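Long-range contact in inositol-3-phosphate synthase (Caenorhabditis elegans, PDB 1VKO), which belongs to the myo-inositol-1-phosphate synthase family and binds nicotinamide-adenine-dinucleotide in a Rossmann-type domain: residues P190-F202 against A211-H223. Sequence-based numbering, arbitrary orientation.
With NAD (nicotinamide-adenine-dinucleotide), chain G.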
loop_
_atom_site.group_PDB
_atom_site.type_symbol
_atom_site.label_atom_id
_atom_site.label_comp_id
_atom_site.label_asym_id
_atom_site.label_seq_id
_atom_site.Cartn_x
_atom_site.Cartn_y
_atom_site.Cartn_z
ATOM N N PRO A 190 -25.876 -1.392 34.699
ATOM C CA PRO A 190 -25.982 -2.187 35.938
ATOM C C PRO A 190 -24.866 -3.212 36.111
ATOM O O PRO A 190 -24.697 -3.710 37.208
ATOM C CB PRO A 190 -27.316 -2.928 35.757
ATOM C CG PRO A 190 -28.097 -2.052 34.889
ATOM C CD PRO A 190 -27.111 -1.515 33.894
ATOM N N ILE A 191 -24.129 -3.547 35.052
ATOM C CA ILE A 191 -23.142 -4.621 35.168
ATOM C C ILE A 191 -21.777 -4.110 35.630
ATOM O O ILE A 191 -21.125 -3.335 34.956
ATOM C CB ILE A 191 -23.020 -5.449 33.881
ATOM C CG1 ILE A 191 -24.394 -5.748 33.279
ATOM C CG2 ILE A 191 -22.289 -6.764 34.167
ATOM C CD1 ILE A 191 -24.320 -6.328 31.863
ATOM N N VAL A 192 -21.387 -4.516 36.824
ATOM C CA VAL A 192 -20.085 -4.182 37.372
ATOM C C VAL A 192 -19.380 -5.510 37.607
ATOM O O VAL A 192 -19.904 -6.352 38.338
ATOM C CB VAL A 192 -20.213 -3.412 38.693
ATOM C CG1 VAL A 192 -18.839 -3.269 39.351
ATOM C CG2 VAL A 192 -20.818 -2.027 38.442
ATOM N N PRO A 193 -18.217 -5.716 36.985
ATOM C CA PRO A 193 -17.506 -6.995 37.101
ATOM C C PRO A 193 -17.091 -7.298 38.526
ATOM O O PRO A 193 -16.829 -6.379 39.296
ATOM C CB PRO A 193 -16.252 -6.763 36.262
ATOM C CG PRO A 193 -16.634 -5.678 35.307
ATOM C CD PRO A 193 -17.489 -4.763 36.113
ATOM N N LEU A 194 -17.038 -8.586 38.862
ATOM C CA LEU A 194 -16.502 -9.049 40.148
ATOM C C LEU A 194 -15.016 -8.669 40.284
ATOM O O LEU A 194 -14.338 -8.470 39.299
ATOM C CB LEU A 194 -16.723 -10.566 40.307
ATOM C CG LEU A 194 -18.142 -11.108 40.026
ATOM C CD1 LEU A 194 -18.158 -12.610 39.983
ATOM C CD2 LEU A 194 -19.125 -10.626 41.043
ATOM N N PRO A 195 -14.527 -8.488 41.503
ATOM C CA PRO A 195 -13.094 -8.246 41.696
ATOM C C PRO A 195 -12.259 -9.448 41.322
ATOM O O PRO A 195 -12.738 -10.581 41.390
ATOM C CB PRO A 195 -12.974 -7.907 43.188
ATOM C CG PRO A 195 -14.228 -8.346 43.806
ATOM C CD PRO A 195 -15.299 -8.411 42.757
ATOM N N SER A 196 -11.047 -9.202 40.841
ATOM C CA SER A 196 -10.215 -10.286 40.348
ATOM C C SER A 196 -8.919 -10.404 41.111
ATOM O O SER A 196 -8.628 -9.617 42.007
ATOM C CB SER A 196 -9.888 -10.091 38.860
ATOM O OG SER A 196 -9.781 -11.354 38.227
ATOM N N ILE A 197 -8.128 -11.392 40.708
ATOM C CA ILE A 197 -6.793 -11.621 41.228
ATOM C C ILE A 197 -5.945 -10.627 40.471
ATOM O O ILE A 197 -6.071 -10.528 39.259
ATOM C CB ILE A 197 -6.386 -13.055 40.875
ATOM C CG1 ILE A 197 -7.379 -14.034 41.467
ATOM C CG2 ILE A 197 -4.980 -13.397 41.357
ATOM C CD1 ILE A 197 -7.178 -15.435 40.965
ATOM N N TYR A 198 -5.077 -9.891 41.172
ATOM C CA TYR A 198 -4.122 -8.984 40.535
ATOM C C TYR A 198 -2.723 -9.280 41.055
ATOM O O TYR A 198 -2.435 -8.988 42.201
ATOM C CB TYR A 198 -4.530 -7.540 40.854
ATOM C CG TYR A 198 -3.569 -6.463 40.360
ATOM C CD1 TYR A 198 -3.003 -6.534 39.094
ATOM C CD2 TYR A 198 -3.236 -5.377 41.156
ATOM C CE1 TYR A 198 -2.137 -5.577 38.643
ATOM C CE2 TYR A 198 -2.365 -4.403 40.701
ATOM C CZ TYR A 198 -1.829 -4.510 39.443
ATOM O OH TYR A 198 -0.951 -3.573 38.957
ATOM N N TYR A 199 -1.837 -9.845 40.233
ATOM C CA TYR A 199 -0.437 -9.987 40.647
ATOM C C TYR A 199 0.426 -9.078 39.749
ATOM O O TYR A 199 0.785 -9.469 38.630
ATOM C CB TYR A 199 0.044 -11.453 40.592
ATOM C CG TYR A 199 -0.775 -12.470 41.396
ATOM C CD1 TYR A 199 -1.542 -12.094 42.506
ATOM C CD2 TYR A 199 -0.745 -13.815 41.066
ATOM C CE1 TYR A 199 -2.266 -13.027 43.228
ATOM C CE2 TYR A 199 -1.480 -14.748 41.772
ATOM C CZ TYR A 199 -2.247 -14.355 42.847
ATOM O OH TYR A 199 -2.971 -15.309 43.560
ATOM N N PRO A 200 0.753 -7.874 40.222
ATOM C CA PRO A 200 1.275 -6.810 39.347
ATOM C C PRO A 200 2.366 -7.309 38.387
ATOM O O PRO A 200 2.413 -6.930 37.211
ATOM C CB PRO A 200 1.855 -5.815 40.342
ATOM C CG PRO A 200 1.004 -5.995 41.576
ATOM C CD PRO A 200 0.695 -7.452 41.635
ATOM N N ASP A 201 3.209 -8.187 38.908
ATOM C CA ASP A 201 4.358 -8.778 38.219
ATOM C C ASP A 201 4.083 -9.646 36.964
ATOM O O ASP A 201 5.025 -9.935 36.174
ATOM C CB ASP A 201 5.218 -9.534 39.262
ATOM C CG ASP A 201 4.368 -10.135 40.464
ATOM O OD1 ASP A 201 3.459 -9.446 41.030
ATOM O OD2 ASP A 201 4.563 -11.304 40.917
ATOM N N PHE A 202 2.828 -10.048 36.739
ATOM C CA PHE A 202 2.476 -10.838 35.536
ATOM C C PHE A 202 1.954 -10.030 34.342
ATOM O O PHE A 202 1.778 -10.606 33.276
ATOM C CB PHE A 202 1.532 -12.033 35.856
ATOM C CG PHE A 202 2.206 -13.183 36.595
ATOM C CD1 PHE A 202 2.358 -13.152 37.965
ATOM C CD2 PHE A 202 2.704 -14.288 35.908
ATOM C CE1 PHE A 202 3.024 -14.181 38.658
ATOM C CE2 PHE A 202 3.339 -15.324 36.599
ATOM C CZ PHE A 202 3.492 -15.266 37.964
ATOM N N ALA A 211 -6.229 -0.730 38.461
ATOM C CA ALA A 211 -6.574 -1.855 39.299
ATOM C C ALA A 211 -7.131 -1.410 40.649
ATOM O O ALA A 211 -6.363 -1.187 41.593
ATOM C CB ALA A 211 -5.359 -2.756 39.469
ATOM N N ASN A 212 -8.464 -1.264 40.721
ATOM C CA ASN A 212 -9.134 -0.827 41.917
ATOM C C ASN A 212 -10.241 -1.792 42.371
ATOM O O ASN A 212 -11.065 -1.446 43.203
ATOM C CB ASN A 212 -9.695 0.575 41.690
ATOM C CG ASN A 212 -11.002 0.586 40.881
ATOM O OD1 ASN A 212 -11.419 -0.421 40.290
ATOM N ND2 ASN A 212 -11.658 1.733 40.869
ATOM N N ASN A 213 -10.246 -2.994 41.803
ATOM C CA ASN A 213 -11.264 -4.027 42.025
ATOM C C ASN A 213 -10.535 -5.369 42.207
ATOM O O ASN A 213 -10.672 -6.264 41.379
ATOM C CB ASN A 213 -12.181 -4.094 40.790
ATOM C CG ASN A 213 -13.532 -4.717 41.063
ATOM O OD1 ASN A 213 -14.064 -4.620 42.160
ATOM N ND2 ASN A 213 -14.116 -5.347 40.035
ATOM N N VAL A 214 -9.740 -5.501 43.276
ATOM C CA VAL A 214 -8.959 -6.728 43.508
ATOM C C VAL A 214 -9.260 -7.492 44.798
ATOM O O VAL A 214 -9.508 -6.892 45.843
ATOM C CB VAL A 214 -7.404 -6.512 43.316
ATOM C CG1 VAL A 214 -7.112 -5.330 42.387
ATOM C CG2 VAL A 214 -6.673 -6.369 44.611
ATOM N N ILE A 215 -9.231 -8.821 44.703
ATOM C CA ILE A 215 -9.388 -9.714 45.863
ATOM C C ILE A 215 -8.261 -9.403 46.860
ATOM O O ILE A 215 -7.108 -9.423 46.463
ATOM C CB ILE A 215 -9.260 -11.240 45.433
ATOM C CG1 ILE A 215 -10.044 -11.607 44.158
ATOM C CG2 ILE A 215 -9.596 -12.171 46.578
ATOM C CD1 ILE A 215 -11.472 -11.355 44.210
ATOM N N PRO A 216 -8.562 -9.137 48.140
ATOM C CA PRO A 216 -7.510 -8.833 49.139
ATOM C C PRO A 216 -6.509 -9.994 49.355
ATOM O O PRO A 216 -6.758 -11.112 48.910
ATOM C CB PRO A 216 -8.311 -8.585 50.409
ATOM C CG PRO A 216 -9.687 -8.214 49.948
ATOM C CD PRO A 216 -9.909 -9.079 48.739
ATOM N N GLY A 217 -5.369 -9.718 49.982
ATOM C CA GLY A 217 -4.414 -10.758 50.388
ATOM C C GLY A 217 -3.420 -11.256 49.344
ATOM O O GLY A 217 -3.581 -10.961 48.160
ATOM N N ASP A 218 -2.426 -12.038 49.790
ATOM C CA ASP A 218 -1.407 -12.650 48.894
ATOM C C ASP A 218 -1.356 -14.165 48.984
ATOM O O ASP A 218 -0.399 -14.774 48.523
ATOM C CB ASP A 218 -0.009 -12.137 49.226
ATOM C CG ASP A 218 0.059 -10.625 49.247
ATOM O OD1 ASP A 218 -0.172 -9.993 48.174
ATOM O OD2 ASP A 218 0.339 -9.993 50.299
ATOM N N ASN A 219 -2.365 -14.756 49.619
ATOM C CA ASN A 219 -2.489 -16.200 49.710
ATOM C C ASN A 219 -3.239 -16.661 48.473
ATOM O O ASN A 219 -4.428 -16.353 48.325
ATOM C CB ASN A 219 -3.257 -16.586 50.986
ATOM C CG ASN A 219 -3.259 -18.096 51.267
ATOM O OD1 ASN A 219 -3.497 -18.929 50.375
ATOM N ND2 ASN A 219 -3.037 -18.448 52.534
ATOM N N LYS A 220 -2.538 -17.390 47.613
ATOM C CA LYS A 220 -3.039 -17.803 46.302
ATOM C C LYS A 220 -4.081 -18.908 46.392
ATOM O O LYS A 220 -4.908 -19.074 45.470
ATOM C CB LYS A 220 -1.879 -18.236 45.357
ATOM C CG LYS A 220 -0.853 -17.129 45.143
ATOM C CD LYS A 220 0.222 -17.391 44.072
ATOM C CE LYS A 220 1.127 -16.159 43.897
ATOM N NZ LYS A 220 2.027 -16.293 42.697
ATOM N N LEU A 221 -4.029 -19.678 47.480
ATOM C CA LEU A 221 -5.022 -20.737 47.722
ATOM C C LEU A 221 -6.346 -20.144 48.191
ATOM O O LEU A 221 -7.422 -20.629 47.811
ATOM C CB LEU A 221 -4.522 -21.796 48.715
ATOM C CG LEU A 221 -5.559 -22.869 49.120
ATOM C CD1 LEU A 221 -5.823 -23.856 47.969
ATOM C CD2 LEU A 221 -5.114 -23.619 50.371
ATOM N N GLU A 222 -6.288 -19.088 48.995
ATOM C CA GLU A 222 -7.509 -18.354 49.291
ATOM C C GLU A 222 -8.064 -17.741 48.026
ATOM O O GLU A 222 -9.267 -17.777 47.810
ATOM C CB GLU A 222 -7.259 -17.273 50.290
ATOM C CG GLU A 222 -7.119 -17.765 51.712
ATOM C CD GLU A 222 -7.700 -16.761 52.677
ATOM O OE1 GLU A 222 -7.333 -15.563 52.529
ATOM O OE2 GLU A 222 -8.532 -17.168 53.537
ATOM N N HIS A 223 -7.181 -17.240 47.149
ATOM C CA HIS A 223 -7.624 -16.735 45.853
ATOM C C HIS A 223 -8.316 -17.799 45.037
ATOM O O HIS A 223 -9.406 -17.558 44.513
ATOM C CB HIS A 223 -6.503 -16.066 45.087
ATOM C CG HIS A 223 -6.025 -14.815 45.745
ATOM N ND1 HIS A 223 -4.736 -14.343 45.615
ATOM C CD2 HIS A 223 -6.659 -13.956 46.576
ATOM C CE1 HIS A 223 -4.594 -13.251 46.345
ATOM N NE2 HIS A 223 -5.746 -12.993 46.936
HETATM P PA NAD G . -8.388 -4.550 27.132
HETATM O O1A NAD G . -7.372 -3.838 27.889
HETATM O O2A NAD G . -9.364 -3.573 26.619
HETATM O O5B NAD G . -9.016 -5.642 28.096
HETATM C C5B NAD G . -8.299 -6.104 29.202
HETATM C C4B NAD G . -9.210 -5.995 30.411
HETATM O O4B NAD G . -8.838 -6.992 31.336
HETATM C C3B NAD G . -9.072 -4.677 31.117
HETATM O O3B NAD G . -10.383 -4.390 31.578
HETATM C C2B NAD G . -8.250 -4.949 32.345
HETATM O O2B NAD G . -8.905 -4.227 33.387
HETATM C C1B NAD G . -8.506 -6.435 32.574
HETATM N N9A NAD G . -7.515 -7.250 33.324
HETATM C C8A NAD G . -6.154 -7.197 33.329
HETATM N N7A NAD G . -5.697 -8.131 34.193
HETATM C C5A NAD G . -6.723 -8.794 34.759
HETATM C C6A NAD G . -6.820 -9.808 35.728
HETATM N N6A NAD G . -5.759 -10.330 36.364
HETATM N N1A NAD G . -8.066 -10.240 36.104
HETATM C C2A NAD G . -9.190 -9.676 35.573
HETATM N N3A NAD G . -9.072 -8.669 34.671
HETATM C C4A NAD G . -7.870 -8.224 34.244
HETATM O O3 NAD G . -7.747 -5.441 25.940
HETATM P PN NAD G . -8.696 -6.175 24.893
HETATM O O1N NAD G . -10.007 -6.384 25.563
HETATM O O2N NAD G . -8.644 -5.410 23.644
HETATM O O5D NAD G . -8.099 -7.674 24.726
HETATM C C5D NAD G . -7.755 -8.452 25.860
HETATM C C4D NAD G . -6.748 -9.581 25.571
HETATM O O4D NAD G . -7.128 -10.297 24.422
HETATM C C3D NAD G . -5.314 -9.096 25.327
HETATM O O3D NAD G . -4.430 -9.981 25.958
HETATM C C2D NAD G . -5.113 -9.332 23.852
HETATM O O2D NAD G . -3.784 -9.639 23.460
HETATM C C1D NAD G . -5.985 -10.537 23.630
HETATM N N1N NAD G . -6.199 -10.605 22.190
HETATM C C2N NAD G . -6.850 -9.596 21.552
HETATM C C3N NAD G . -7.014 -9.670 20.187
HETATM C C7N NAD G . -8.037 -8.768 19.608
HETATM O O7N NAD G . -8.633 -7.865 20.521
HETATM N N7N NAD G . -8.357 -8.859 18.311
HETATM C C4N NAD G . -6.537 -10.775 19.454
HETATM C C5N NAD G . -5.864 -11.776 20.118
HETATM C C6N NAD G . -5.687 -11.681 21.507
HETATM O O HOH W 1 -5.520 -10.147 44.180
HETATM O O HOH W 2 3.039 -13.660 42.759
#
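Ser196 and Val214 form a single beta bridge, with the backbone bonds on one side of Val214 and the other: Ser196 N donates to Asn213 O over 3.0 Å, and Ile215 N donates to Ser196 O over 2.9 Å, the straighter of the two at 166°. A water extends the pairing, accepting from Tyr198 N and donating to Ile215 O.

The Asn213 side chain lies across Pro195, its CG anti to the backbone N (chi1 -159°), and this sends ND2 to Pro193 O at 3.0 Å. That acceptor lies close to the amide plane, although the N-H arrives from above the carbonyl plane; ND2 is also bonded to Asp160 O, beyond the end of strand 154-159.

The bridge joins two parts of the connection from helix 178-188 to helix 220-238 in the Rossmann-type domain. Ser196 and its neighbour Ile197 also contact the NAD adenine: Ser196 OG donates to N1A at 2.9 Å, and N6A makes a weak bond to Ile197 O.

Ala211 CB sits over one face of the Tyr198 ring, 3.8 Å from its centroid, a CH-pi contact; Pro200 covers the opposite face. Tyr199 OH and His223 ND1 share a hydrogen bond of 2.9 Å, with the hydroxyl at the imidazole edge, while His223 NE2 donates in its ring plane to Pro216 O, so bonds at both nitrogens fix the imidazole's rotation. The extended Lys220 chain runs obliquely past Tyr199, Lys220 CE 3.6 Å from Tyr199 CE2, carrying NZ to the carbonyls of Glu276 and Val279.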